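Local coordinates for protein D-alanyl-D-alanine carboxypeptidase (Mycobacterium tuberculosis H37Rv, PDB 4RYE) that shows D,D-carboxypeptidase activity in vitro and probably cleaves the terminal D-Ala-D-Ala of peptidoglycan stem peptides in cell-wall biogenesis, at residues Ala42-Ser47 against Gly148-Ser153; Asp59-Asn64 against Tyr89-Leu94; Ser65-Asp70 against Leu110-Gly115; Asp118-Lys123 against Thr139-Leu144; Ala214-Phe219 against Met234-Val239. All coordinates share one frame; numbering follows the deposited sequence.

Contact 1: residues Ala42-Ser47 against Gly148-Ser153; sequences AHPPAS and GGSGAS
S153 and H43 pair backbone to backbone: H43 N donates to S153 O at 3.0 Å, and S153 N returns a bond of 2.8 Å to H43 O. Both bonds are nearly straight, 167° and 165° at the hydrogen, and they define an isolated antiparallel bridge between two loops. The carbonyl of S153 also receives a CA-H contact, with A42 CA 3.3 Å from S153 O. The S153 side chain divides its contacts. OG, anti to the backbone N (chi1 -167°), bonds to T136 OG1, while S153 CB lies 4.1 Å from P45 CB. P45 in turn directs its CD to the G151-A152 peptide, 3.6 Å from A152 N. On the preceding ring, P44 CG packs at 3.8 Å on CB of S150, whose OG is held by D145. A water takes a bond of 2.9 Å from A46 N and lies 2.8 Å from S150 O, bridging the loops just before S47, the inferred acyl-ester serine of the SxxK motif. P45 O accepts further bonds from T48 OG1 and T218 OG1. The chemistry is consistent with an approach to S47 fixed by two backbone bonds, a bridging water and proline packing, without any charged pair across the contact.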
# COMPACT_ATOMS: atom_id res chain seq x y z
N ALA A 42 -6.07 -11.66 10.30
CA ALA A 42 -5.70 -10.27 10.57
C ALA A 42 -4.28 -10.13 11.11
O ALA A 42 -3.86 -10.87 12.00
CB ALA A 42 -6.70 -9.61 11.54
N HIS A 43 -3.55 -9.16 10.56
CA HIS A 43 -2.21 -8.80 11.02
C HIS A 43 -2.09 -7.29 10.89
O HIS A 43 -2.87 -6.66 10.18
CB HIS A 43 -1.12 -9.49 10.18
CG HIS A 43 -1.02 -10.97 10.40
ND1 HIS A 43 -0.56 -11.52 11.58
CD2 HIS A 43 -1.32 -12.01 9.58
CE1 HIS A 43 -0.58 -12.84 11.48
NE2 HIS A 43 -1.04 -13.16 10.28
N PRO A 44 -1.12 -6.69 11.59
CA PRO A 44 -0.91 -5.24 11.43
C PRO A 44 -0.45 -4.93 10.01
O PRO A 44 0.33 -5.69 9.44
CB PRO A 44 0.22 -4.94 12.43
CG PRO A 44 0.08 -6.04 13.49
CD PRO A 44 -0.31 -7.26 12.69
N PRO A 45 -0.96 -3.83 9.43
CA PRO A 45 -0.67 -3.51 8.03
C PRO A 45 0.60 -2.68 7.81
O PRO A 45 1.08 -2.64 6.68
CB PRO A 45 -1.88 -2.66 7.64
CG PRO A 45 -2.26 -1.95 8.91
CD PRO A 45 -2.04 -2.99 9.99
N ALA A 46 1.13 -2.05 8.86
CA ALA A 46 2.19 -1.07 8.69
C ALA A 46 1.82 -0.09 7.57
O ALA A 46 0.65 0.24 7.41
CB ALA A 46 3.53 -1.74 8.41
N SER A 47 2.81 0.33 6.78
CA SER A 47 2.62 1.40 5.80
C SER A 47 1.71 1.05 4.62
O SER A 47 1.37 1.92 3.83
CB SER A 47 3.98 1.89 5.27
OG SER A 47 4.59 2.82 6.15
N GLY A 148 -4.26 3.37 19.88
CA GLY A 148 -5.26 2.35 19.65
C GLY A 148 -4.66 0.99 19.31
O GLY A 148 -5.40 0.03 19.10
N GLY A 149 -3.33 0.92 19.26
CA GLY A 149 -2.66 -0.32 18.92
C GLY A 149 -2.00 -0.29 17.55
O GLY A 149 -1.76 0.78 16.98
N SER A 150 -1.71 -1.48 17.03
CA SER A 150 -0.99 -1.63 15.76
C SER A 150 -1.93 -1.55 14.57
O SER A 150 -1.49 -1.33 13.43
CB SER A 150 -0.25 -2.98 15.71
OG SER A 150 0.74 -3.05 16.73
N GLY A 151 -3.22 -1.73 14.81
CA GLY A 151 -4.18 -1.76 13.72
C GLY A 151 -4.21 -3.14 13.09
O GLY A 151 -3.48 -4.06 13.52
N ALA A 152 -5.03 -3.30 12.06
CA ALA A 152 -5.24 -4.61 11.47
C ALA A 152 -5.69 -4.49 10.03
O ALA A 152 -6.42 -3.57 9.68
CB ALA A 152 -6.28 -5.38 12.27
N SER A 153 -5.26 -5.45 9.22
CA SER A 153 -5.89 -5.69 7.93
C SER A 153 -5.66 -7.15 7.56
O SER A 153 -5.09 -7.91 8.34
CB SER A 153 -5.35 -4.75 6.84
OG SER A 153 -6.19 -4.79 5.69
O HOH W 1 0.62 -1.21 11.60

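Contact 2: residues Asp59-Asn64 against Tyr89-Leu94; sequences DELDLN and YTARQL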
# COMPACT_ATOMS: atom_id res chain seq x y z
N ASP A 59 -10.35 11.51 -2.32
CA ASP A 59 -11.78 11.81 -2.31
C ASP A 59 -12.10 13.23 -1.83
O ASP A 59 -12.99 13.88 -2.37
CB ASP A 59 -12.56 10.82 -1.43
CG ASP A 59 -12.79 9.49 -2.13
OD1 ASP A 59 -12.39 9.33 -3.30
OD2 ASP A 59 -13.40 8.60 -1.49
N GLU A 60 -11.38 13.70 -0.82
CA GLU A 60 -11.78 14.94 -0.13
C GLU A 60 -10.97 16.17 -0.49
O GLU A 60 -11.46 17.30 -0.37
CB GLU A 60 -11.74 14.74 1.38
CG GLU A 60 -12.50 13.51 1.86
CD GLU A 60 -12.87 13.57 3.33
OE1 GLU A 60 -12.65 14.61 3.98
OE2 GLU A 60 -13.41 12.55 3.83
N LEU A 61 -9.72 15.98 -0.91
CA LEU A 61 -8.81 17.11 -1.05
C LEU A 61 -8.56 17.48 -2.50
O LEU A 61 -8.39 16.60 -3.34
CB LEU A 61 -7.48 16.80 -0.36
CG LEU A 61 -7.46 16.51 1.14
CD1 LEU A 61 -6.06 16.08 1.59
CD2 LEU A 61 -7.95 17.71 1.97
N ASP A 62 -8.54 18.77 -2.80
CA ASP A 62 -8.07 19.25 -4.10
C ASP A 62 -6.56 19.03 -4.16
O ASP A 62 -5.86 19.28 -3.18
CB ASP A 62 -8.40 20.74 -4.27
CG ASP A 62 -8.08 21.26 -5.66
OD1 ASP A 62 -6.88 21.37 -6.01
OD2 ASP A 62 -9.03 21.59 -6.41
N LEU A 63 -6.05 18.57 -5.31
CA LEU A 63 -4.63 18.20 -5.42
C LEU A 63 -3.71 19.41 -5.30
O LEU A 63 -2.54 19.28 -4.93
CB LEU A 63 -4.35 17.48 -6.74
CG LEU A 63 -4.84 16.04 -6.91
CD1 LEU A 63 -4.56 15.60 -8.34
CD2 LEU A 63 -4.17 15.11 -5.91
N ASN A 64 -4.25 20.59 -5.60
CA ASN A 64 -3.49 21.82 -5.52
C ASN A 64 -3.79 22.65 -4.28
O ASN A 64 -3.26 23.74 -4.11
CB ASN A 64 -3.71 22.66 -6.79
CG ASN A 64 -3.10 22.01 -8.02
OD1 ASN A 64 -1.91 21.67 -8.04
ND2 ASN A 64 -3.92 21.81 -9.05
N TYR A 89 2.80 23.10 1.61
CA TYR A 89 2.87 21.93 0.74
C TYR A 89 1.51 21.72 0.09
O TYR A 89 0.48 22.03 0.70
CB TYR A 89 3.24 20.67 1.54
CG TYR A 89 4.55 20.81 2.26
CD1 TYR A 89 4.62 21.37 3.53
CD2 TYR A 89 5.74 20.40 1.66
CE1 TYR A 89 5.83 21.53 4.19
CE2 TYR A 89 6.97 20.56 2.31
CZ TYR A 89 7.00 21.12 3.57
OH TYR A 89 8.19 21.27 4.23
N THR A 90 1.49 21.20 -1.14
CA THR A 90 0.23 20.83 -1.77
C THR A 90 -0.14 19.40 -1.41
O THR A 90 0.73 18.59 -1.03
CB THR A 90 0.29 20.92 -3.30
OG1 THR A 90 1.21 19.95 -3.79
CG2 THR A 90 0.72 22.31 -3.74
N ALA A 91 -1.42 19.07 -1.53
CA ALA A 91 -1.88 17.70 -1.35
C ALA A 91 -1.13 16.75 -2.28
O ALA A 91 -0.80 15.64 -1.88
CB ALA A 91 -3.38 17.60 -1.59
N ARG A 92 -0.88 17.18 -3.51
CA ARG A 92 -0.17 16.34 -4.48
C ARG A 92 1.25 16.05 -3.98
O ARG A 92 1.70 14.90 -3.98
CB ARG A 92 -0.12 17.00 -5.87
CG ARG A 92 0.72 16.23 -6.90
CD ARG A 92 0.18 14.82 -7.08
NE ARG A 92 0.97 13.97 -7.97
CZ ARG A 92 0.68 13.76 -9.25
NH1 ARG A 92 -0.38 14.35 -9.80
NH2 ARG A 92 1.44 12.97 -9.99
N GLN A 93 1.94 17.10 -3.54
CA GLN A 93 3.29 16.95 -3.01
C GLN A 93 3.28 15.97 -1.84
O GLN A 93 4.16 15.13 -1.73
CB GLN A 93 3.86 18.30 -2.58
CG GLN A 93 4.28 19.20 -3.73
CD GLN A 93 4.46 20.66 -3.32
OE1 GLN A 93 4.04 21.09 -2.25
NE2 GLN A 93 5.11 21.42 -4.19
N LEU A 94 2.28 16.09 -0.97
CA LEU A 94 2.22 15.23 0.20
C LEU A 94 1.90 13.79 -0.19
O LEU A 94 2.44 12.85 0.40
CB LEU A 94 1.23 15.77 1.25
CG LEU A 94 1.60 17.10 1.92
CD1 LEU A 94 0.47 17.61 2.84
CD2 LEU A 94 2.89 16.96 2.70
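L63 O, in the loop after helix 50-60, takes a bond from R92 N in the opening turn of helix 91-100, an N-H that an N-terminal turn cannot satisfy from its own preceding residues. The 3.0 Å bond lies in the carbonyl plane, on a lone pair, with 147° at the hydrogen. The helix start is a capping box: Q93 N donates to T90 OG1 at 3.0 Å, and T90 N donates to Q93 OE1 at 2.8 Å, coming from 39° above the amide plane. With A91 N bonded to S65 O, the first three N-H groups of the helix have acceptors, two from the chain next to strand 66-68. The loop that presents L63 O is shaped by an Asx turn, in which D62 OD1 uses its anti lone pair to accept from N64 N at 2.8 Å. L63 and A91 bury the most surface: L63 CB and R92 CB stand 4.3 Å apart, and L61 CB lies 4.4 Å from A91 CB. R92 CG is anti to the backbone N (chi1 175°), and the chain bends at chi2. Salt bridges join NE to D96 and NH2 to E177. A91 CB rests 3.4 Å from D62 O.

Contact 3: residues Ser65-Asp70 against Leu110-Gly115; sequences STVVAD and LAHMLG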
# COMPACT_ATOMS: atom_id res chain seq x y z
N SER A 65 -4.65 22.14 -3.40
CA SER A 65 -4.90 22.85 -2.15
C SER A 65 -3.66 22.69 -1.27
O SER A 65 -2.93 21.70 -1.37
CB SER A 65 -6.17 22.33 -1.45
OG SER A 65 -6.04 20.97 -1.11
N THR A 66 -3.40 23.69 -0.43
CA THR A 66 -2.17 23.69 0.35
C THR A 66 -2.43 23.66 1.85
O THR A 66 -3.55 23.89 2.31
CB THR A 66 -1.29 24.90 0.02
OG1 THR A 66 -1.99 26.10 0.36
CG2 THR A 66 -0.93 24.93 -1.47
N VAL A 67 -1.38 23.37 2.60
CA VAL A 67 -1.44 23.43 4.05
C VAL A 67 -0.10 23.96 4.53
O VAL A 67 0.93 23.75 3.88
CB VAL A 67 -1.71 22.03 4.67
CG1 VAL A 67 -0.55 21.09 4.40
CG2 VAL A 67 -1.98 22.14 6.18
N VAL A 68 -0.12 24.68 5.65
CA VAL A 68 1.10 25.10 6.32
C VAL A 68 1.40 24.08 7.39
O VAL A 68 0.64 23.94 8.36
CB VAL A 68 0.93 26.49 6.95
CG1 VAL A 68 2.13 26.81 7.84
CG2 VAL A 68 0.75 27.55 5.88
N ALA A 69 2.48 23.33 7.22
CA ALA A 69 2.82 22.30 8.19
C ALA A 69 3.11 22.89 9.56
O ALA A 69 3.77 23.93 9.68
CB ALA A 69 4.01 21.51 7.71
N ASP A 70 2.63 22.23 10.60
CA ASP A 70 3.00 22.68 11.94
C ASP A 70 3.99 21.71 12.59
O ASP A 70 4.31 20.67 12.00
CB ASP A 70 1.77 22.95 12.83
CG ASP A 70 0.83 21.77 12.93
OD1 ASP A 70 1.32 20.62 13.01
OD2 ASP A 70 -0.40 21.99 12.92
N LEU A 110 -1.03 15.21 5.75
CA LEU A 110 -2.30 14.95 5.08
C LEU A 110 -3.43 14.84 6.09
O LEU A 110 -4.52 15.35 5.86
CB LEU A 110 -2.21 13.68 4.24
CG LEU A 110 -1.48 13.83 2.91
CD1 LEU A 110 -1.21 12.47 2.27
CD2 LEU A 110 -2.25 14.75 1.95
N ALA A 111 -3.16 14.19 7.22
CA ALA A 111 -4.18 14.06 8.27
C ALA A 111 -4.56 15.44 8.81
O ALA A 111 -5.71 15.67 9.16
CB ALA A 111 -3.68 13.17 9.39
N HIS A 112 -3.58 16.33 8.88
CA HIS A 112 -3.82 17.74 9.24
C HIS A 112 -4.84 18.36 8.27
O HIS A 112 -5.84 18.93 8.72
CB HIS A 112 -2.47 18.50 9.24
CG HIS A 112 -2.57 19.97 9.53
ND1 HIS A 112 -1.46 20.75 9.77
CD2 HIS A 112 -3.64 20.80 9.58
CE1 HIS A 112 -1.84 22.00 9.97
NE2 HIS A 112 -3.15 22.06 9.86
N MSE A 113 -4.60 18.24 6.97
CA MSE A 113 -5.54 18.74 5.95
C MSE A 113 -6.92 18.11 6.06
O MSE A 113 -7.91 18.73 5.70
CB MSE A 113 -5.00 18.51 4.54
CG MSE A 113 -3.69 19.19 4.26
SE MSE A 113 -3.11 19.04 2.39
CE MSE A 113 -4.56 20.10 1.62
N LEU A 114 -6.99 16.88 6.55
CA LEU A 114 -8.25 16.16 6.60
C LEU A 114 -9.02 16.39 7.89
O LEU A 114 -10.10 15.83 8.08
CB LEU A 114 -8.01 14.67 6.39
CG LEU A 114 -7.56 14.33 4.97
CD1 LEU A 114 -6.95 12.93 4.90
CD2 LEU A 114 -8.74 14.46 4.00
N GLY A 115 -8.49 17.22 8.78
CA GLY A 115 -9.19 17.56 10.01
C GLY A 115 -8.54 17.03 11.28
O GLY A 115 -9.11 17.14 12.37
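V67 spreads its branches over two neighbouring residues of helix 104-113. CG2 sits above the centre of the H112 ring, 3.8 Å from the centroid and 6° off the normal, a CH-pi contact. V67 CB meets M113 CG at 3.5 Å, tighter than usual for carbons, and V67 CG1 lies 3.8 Å from M113 SE. The selenomethionine chain then bends at chi3 (66°), which brings CE to 3.2 Å from S65 OG; that hydroxyl bonds to D62 O. In the loop beyond the strand, D70 and H112 reach tip to tip: D70 OD2 lies 3.3 Å from H112 CE1, the carboxylate and ring planes only 16° apart, with V68 O 3.5 Å from the same CE1. No hydrogen bond joins the segments. The second shell orients the imidazole, since H112 ND1 bonds to D73 OD2, an oxygen that also receives D70 N. Strand 66-68 pairs side by side with strand 88-90 in a two-stranded antiparallel sheet, and the helix closes at G115 in a Schellman motif. The contact therefore seats this small sheet on a helix end. Two carboxylates near one imidazole, D73 bonded and D70 close by, could raise the basicity of H112 and favour its protonated form.

Contact 4: residues Asp118-Lys123 against Thr139-Leu144; sequences DVTVAK and TTPSGL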
# COMPACT_ATOMS: atom_id res chain seq x y z
N ASP A 118 -7.29 12.05 14.73
CA ASP A 118 -8.44 11.22 15.09
C ASP A 118 -9.51 11.19 14.00
O ASP A 118 -10.06 10.14 13.68
CB ASP A 118 -9.07 11.71 16.40
CG ASP A 118 -8.20 11.41 17.61
OD1 ASP A 118 -7.07 10.90 17.43
OD2 ASP A 118 -8.64 11.71 18.75
N VAL A 119 -9.79 12.36 13.44
CA VAL A 119 -10.76 12.49 12.36
C VAL A 119 -10.31 11.71 11.13
O VAL A 119 -11.11 11.04 10.47
CB VAL A 119 -11.00 13.98 11.99
CG1 VAL A 119 -11.79 14.09 10.70
CG2 VAL A 119 -11.70 14.71 13.14
N THR A 120 -9.02 11.78 10.83
CA THR A 120 -8.51 11.10 9.64
C THR A 120 -8.59 9.59 9.79
O THR A 120 -8.96 8.87 8.85
CB THR A 120 -7.06 11.55 9.33
OG1 THR A 120 -7.06 12.95 9.05
CG2 THR A 120 -6.49 10.80 8.14
N VAL A 121 -8.28 9.11 10.98
CA VAL A 121 -8.40 7.68 11.25
C VAL A 121 -9.86 7.25 11.15
O VAL A 121 -10.15 6.19 10.57
CB VAL A 121 -7.78 7.31 12.61
CG1 VAL A 121 -8.12 5.86 12.99
CG2 VAL A 121 -6.27 7.52 12.56
N ALA A 122 -10.78 8.06 11.67
CA ALA A 122 -12.20 7.73 11.53
C ALA A 122 -12.63 7.70 10.07
O ALA A 122 -13.37 6.81 9.66
CB ALA A 122 -13.07 8.69 12.31
N LYS A 123 -12.17 8.66 9.27
CA LYS A 123 -12.44 8.65 7.83
C LYS A 123 -11.85 7.45 7.10
O LYS A 123 -12.47 6.90 6.18
CB LYS A 123 -11.96 9.95 7.17
CG LYS A 123 -12.74 11.19 7.60
CD LYS A 123 -12.13 12.46 6.98
CE LYS A 123 -12.98 13.68 7.32
NZ LYS A 123 -12.39 14.94 6.76
N THR A 139 -5.40 2.62 13.07
CA THR A 139 -5.23 3.30 14.35
C THR A 139 -4.41 4.57 14.18
O THR A 139 -4.45 5.45 15.03
CB THR A 139 -4.53 2.42 15.40
OG1 THR A 139 -3.24 2.04 14.90
CG2 THR A 139 -5.35 1.17 15.72
N THR A 140 -3.66 4.66 13.08
CA THR A 140 -2.91 5.87 12.73
C THR A 140 -2.98 6.10 11.22
O THR A 140 -3.20 5.15 10.46
CB THR A 140 -1.41 5.78 13.09
OG1 THR A 140 -0.80 4.72 12.33
CG2 THR A 140 -1.21 5.54 14.59
N PRO A 141 -2.79 7.34 10.77
CA PRO A 141 -2.76 7.60 9.32
C PRO A 141 -1.56 6.95 8.64
O PRO A 141 -1.64 6.63 7.45
CB PRO A 141 -2.64 9.12 9.24
CG PRO A 141 -3.24 9.63 10.54
CD PRO A 141 -2.85 8.59 11.56
N SER A 142 -0.47 6.75 9.37
CA SER A 142 0.79 6.29 8.77
C SER A 142 1.00 4.77 8.81
O SER A 142 1.79 4.24 8.02
CB SER A 142 1.97 6.96 9.46
OG SER A 142 2.07 6.49 10.79
N GLY A 143 0.32 4.10 9.73
CA GLY A 143 0.52 2.67 9.93
C GLY A 143 1.49 2.40 11.07
O GLY A 143 1.77 1.26 11.41
N LEU A 144 2.01 3.47 11.65
CA LEU A 144 2.82 3.35 12.85
C LEU A 144 1.91 2.86 13.97
O LEU A 144 0.69 3.03 13.90
CB LEU A 144 3.42 4.70 13.23
CG LEU A 144 4.56 5.22 12.36
CD1 LEU A 144 4.96 6.64 12.76
CD2 LEU A 144 5.74 4.29 12.48
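V121 reaches from helix 117-130 onto the chain at T139, T140 and P141, and its atoms divide the work. CB stands back, about 4.5 Å from T139 O. CG1, anti to the backbone N (chi1 170°), turns to the main chain of T139 and lies 4.1 Å from both T139 CA and T139 C. CG2 enters deepest: T139 O, T140 CA and P141 CD each lie 3.7 Å from V121 CG2, so one methyl meets a carbonyl oxygen, an alpha carbon and a ring carbon. The V121 and P141 side chains cross at about a right angle. One residue earlier on the helix, T120 CG2 adds a looser apolar contact with P141 CG at 4.2 Å, while T120 OG1 bonds back to G116 O. No hydrogen bond crosses the contact, which is methyl-on-loop packing in the helical part of the penicillin-binding fold, in the family S11 and beta-lactamase clan. The loop is shaped from within. T140 OG1 accepts from G143 N at 2.9 Å in an ST motif and donates to L144 O at 2.7 Å, in the carbonyl plane and on a lone pair. S142 OG closes an ST turn by taking L144 N at 3.1 Å, with 161° at the hydrogen. P141 is also covered by L53 of helix 50-60 and A111 of helix 104-113. Its successor S142 points a carbonyl at the active site, where S142 O bonds to NZ of K50, the likely proton acceptor by similarity with relatives.

Contact 5: residues Ala214-Phe219 against Met234-Val239; sequences AARKTF and MMYGLV
F219 O accepts from M234 N at 2.8 Å, and F219 N donates to M234 O at 2.9 Å, making an antiparallel hydrogen-bonded pair. At the next bridge K217 N donates to G237 O at 2.9 Å, but the return bond from G237 N to K217 O is weak at 3.3 Å. Between the two bridges the register slips by one residue: Y236 and G237 both face K217, a G1 beta bulge in which Y236 takes left-handed backbone angles (phi 56°). At the bulge the R216 guanidinium lies flat on the Y236 ring, centres 4.5 Å apart and planes 4° apart, with R216 CD 3.9 Å from the ring centroid, over the face but toward the rim. L238 CD1 covers the opposite face of the guanidinium, while A214 O meets Y236 CE1 at the ring edge, in plane, 3.6 Å away. H43 stacks on the other side of Y236. This hairpin of strands 218-225 and 228-237 lies inside the six-stranded sheet, T218 pairing with G210 of strand 204-212 and M235 with T22 of strand 22-27. Helix 246-259 packs on F219 and M234 through Y246, while T218 OG1 bonds to P45 O in the loop before S47.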
# COMPACT_ATOMS: atom_id res chain seq x y z
N ALA A 214 5.82 -5.01 14.91
CA ALA A 214 4.59 -5.78 15.10
C ALA A 214 4.03 -6.36 13.79
O ALA A 214 3.47 -7.45 13.78
CB ALA A 214 3.54 -4.94 15.81
N ALA A 215 4.16 -5.61 12.69
CA ALA A 215 3.63 -6.05 11.40
C ALA A 215 4.56 -7.00 10.67
O ALA A 215 4.13 -7.76 9.79
CB ALA A 215 3.35 -4.84 10.51
N ARG A 216 5.85 -6.94 11.01
CA ARG A 216 6.90 -7.49 10.16
C ARG A 216 6.76 -6.88 8.75
O ARG A 216 6.35 -5.72 8.63
CB ARG A 216 6.87 -9.03 10.17
CG ARG A 216 7.12 -9.59 11.57
CD ARG A 216 6.99 -11.09 11.66
NE ARG A 216 7.22 -11.52 13.03
CZ ARG A 216 7.35 -12.78 13.43
NH1 ARG A 216 7.26 -13.77 12.55
NH2 ARG A 216 7.56 -13.04 14.72
N LYS A 217 7.09 -7.61 7.70
CA LYS A 217 7.05 -7.00 6.36
C LYS A 217 5.69 -7.14 5.72
O LYS A 217 5.09 -8.21 5.76
CB LYS A 217 8.10 -7.62 5.43
CG LYS A 217 9.53 -7.59 5.97
CD LYS A 217 10.54 -7.90 4.87
CE LYS A 217 10.43 -6.85 3.78
NZ LYS A 217 11.55 -6.89 2.83
N THR A 218 5.20 -6.05 5.13
CA THR A 218 3.95 -6.11 4.38
C THR A 218 4.13 -5.54 2.97
O THR A 218 5.04 -4.75 2.71
CB THR A 218 2.81 -5.36 5.10
OG1 THR A 218 3.18 -3.99 5.26
CG2 THR A 218 2.51 -5.98 6.47
N PHE A 219 3.24 -5.92 2.06
CA PHE A 219 3.28 -5.39 0.71
C PHE A 219 1.95 -5.62 0.05
O PHE A 219 1.29 -6.65 0.28
CB PHE A 219 4.39 -6.07 -0.11
CG PHE A 219 4.41 -5.65 -1.56
CD1 PHE A 219 5.00 -4.45 -1.93
CD2 PHE A 219 3.84 -6.45 -2.54
CE1 PHE A 219 5.02 -4.06 -3.27
CE2 PHE A 219 3.85 -6.06 -3.87
CZ PHE A 219 4.44 -4.86 -4.23
N MSE A 234 0.87 -9.35 0.66
CA MSE A 234 1.68 -10.27 1.44
C MSE A 234 1.84 -9.64 2.82
O MSE A 234 2.12 -8.45 2.92
CB MSE A 234 3.04 -10.44 0.77
CG MSE A 234 2.96 -11.15 -0.57
SE MSE A 234 4.49 -10.74 -1.74
CE MSE A 234 5.94 -11.11 -0.49
N MSE A 235 1.64 -10.41 3.87
CA MSE A 235 1.73 -9.86 5.22
C MSE A 235 2.58 -10.71 6.15
O MSE A 235 2.79 -11.90 5.91
CB MSE A 235 0.34 -9.70 5.85
CG MSE A 235 -0.71 -9.01 5.01
SE MSE A 235 -2.27 -8.60 6.13
CE MSE A 235 -1.59 -6.99 7.03
N TYR A 236 3.04 -10.07 7.22
CA TYR A 236 3.64 -10.76 8.35
C TYR A 236 4.82 -11.66 7.98
O TYR A 236 4.87 -12.82 8.38
CB TYR A 236 2.57 -11.56 9.10
CG TYR A 236 2.92 -11.79 10.54
CD1 TYR A 236 3.07 -10.72 11.41
CD2 TYR A 236 3.09 -13.07 11.03
CE1 TYR A 236 3.39 -10.92 12.74
CE2 TYR A 236 3.41 -13.29 12.36
CZ TYR A 236 3.56 -12.21 13.21
OH TYR A 236 3.87 -12.41 14.53
N GLY A 237 5.77 -11.11 7.23
CA GLY A 237 6.88 -11.92 6.76
C GLY A 237 8.24 -11.40 7.15
O GLY A 237 8.41 -10.20 7.38
N LEU A 238 9.20 -12.31 7.25
CA LEU A 238 10.58 -11.93 7.50
C LEU A 238 11.49 -12.69 6.54
O LEU A 238 11.35 -13.91 6.37
CB LEU A 238 10.98 -12.23 8.95
CG LEU A 238 10.30 -11.37 10.01
CD1 LEU A 238 10.69 -11.83 11.41
CD2 LEU A 238 10.62 -9.90 9.82
N VAL A 239 12.41 -11.97 5.90
CA VAL A 239 13.35 -12.58 4.96
C VAL A 239 14.50 -13.26 5.69
O VAL A 239 15.16 -12.66 6.54
CB VAL A 239 13.91 -11.55 3.97
CG1 VAL A 239 14.89 -12.21 3.01
CG2 VAL A 239 12.78 -10.90 3.20
O HOH W 2 6.85 -14.03 10.15

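The five contacts run from the sheet across the active-site cleft to the far helical edge. Contacts 1, 4 and 5 border the cleft: the T218 side chain lies about 6 Å and that of T140 about 8 Å from that of S47. Contact 1 joins the other two, T218 OG1 standing 2.9 Å from P45 O and T139 OG1 2.8 Å from G149 O. Contacts 2 and 3, centres 9 Å apart, share the small sheet through V67 N and Y89 O at 3.0 Å. K123 ties this remote pair to contact 4, with K123 NZ 2.8 Å from both E60 OE1 and L114 O. Centres of contacts 2 and 5 are 29 Å apart.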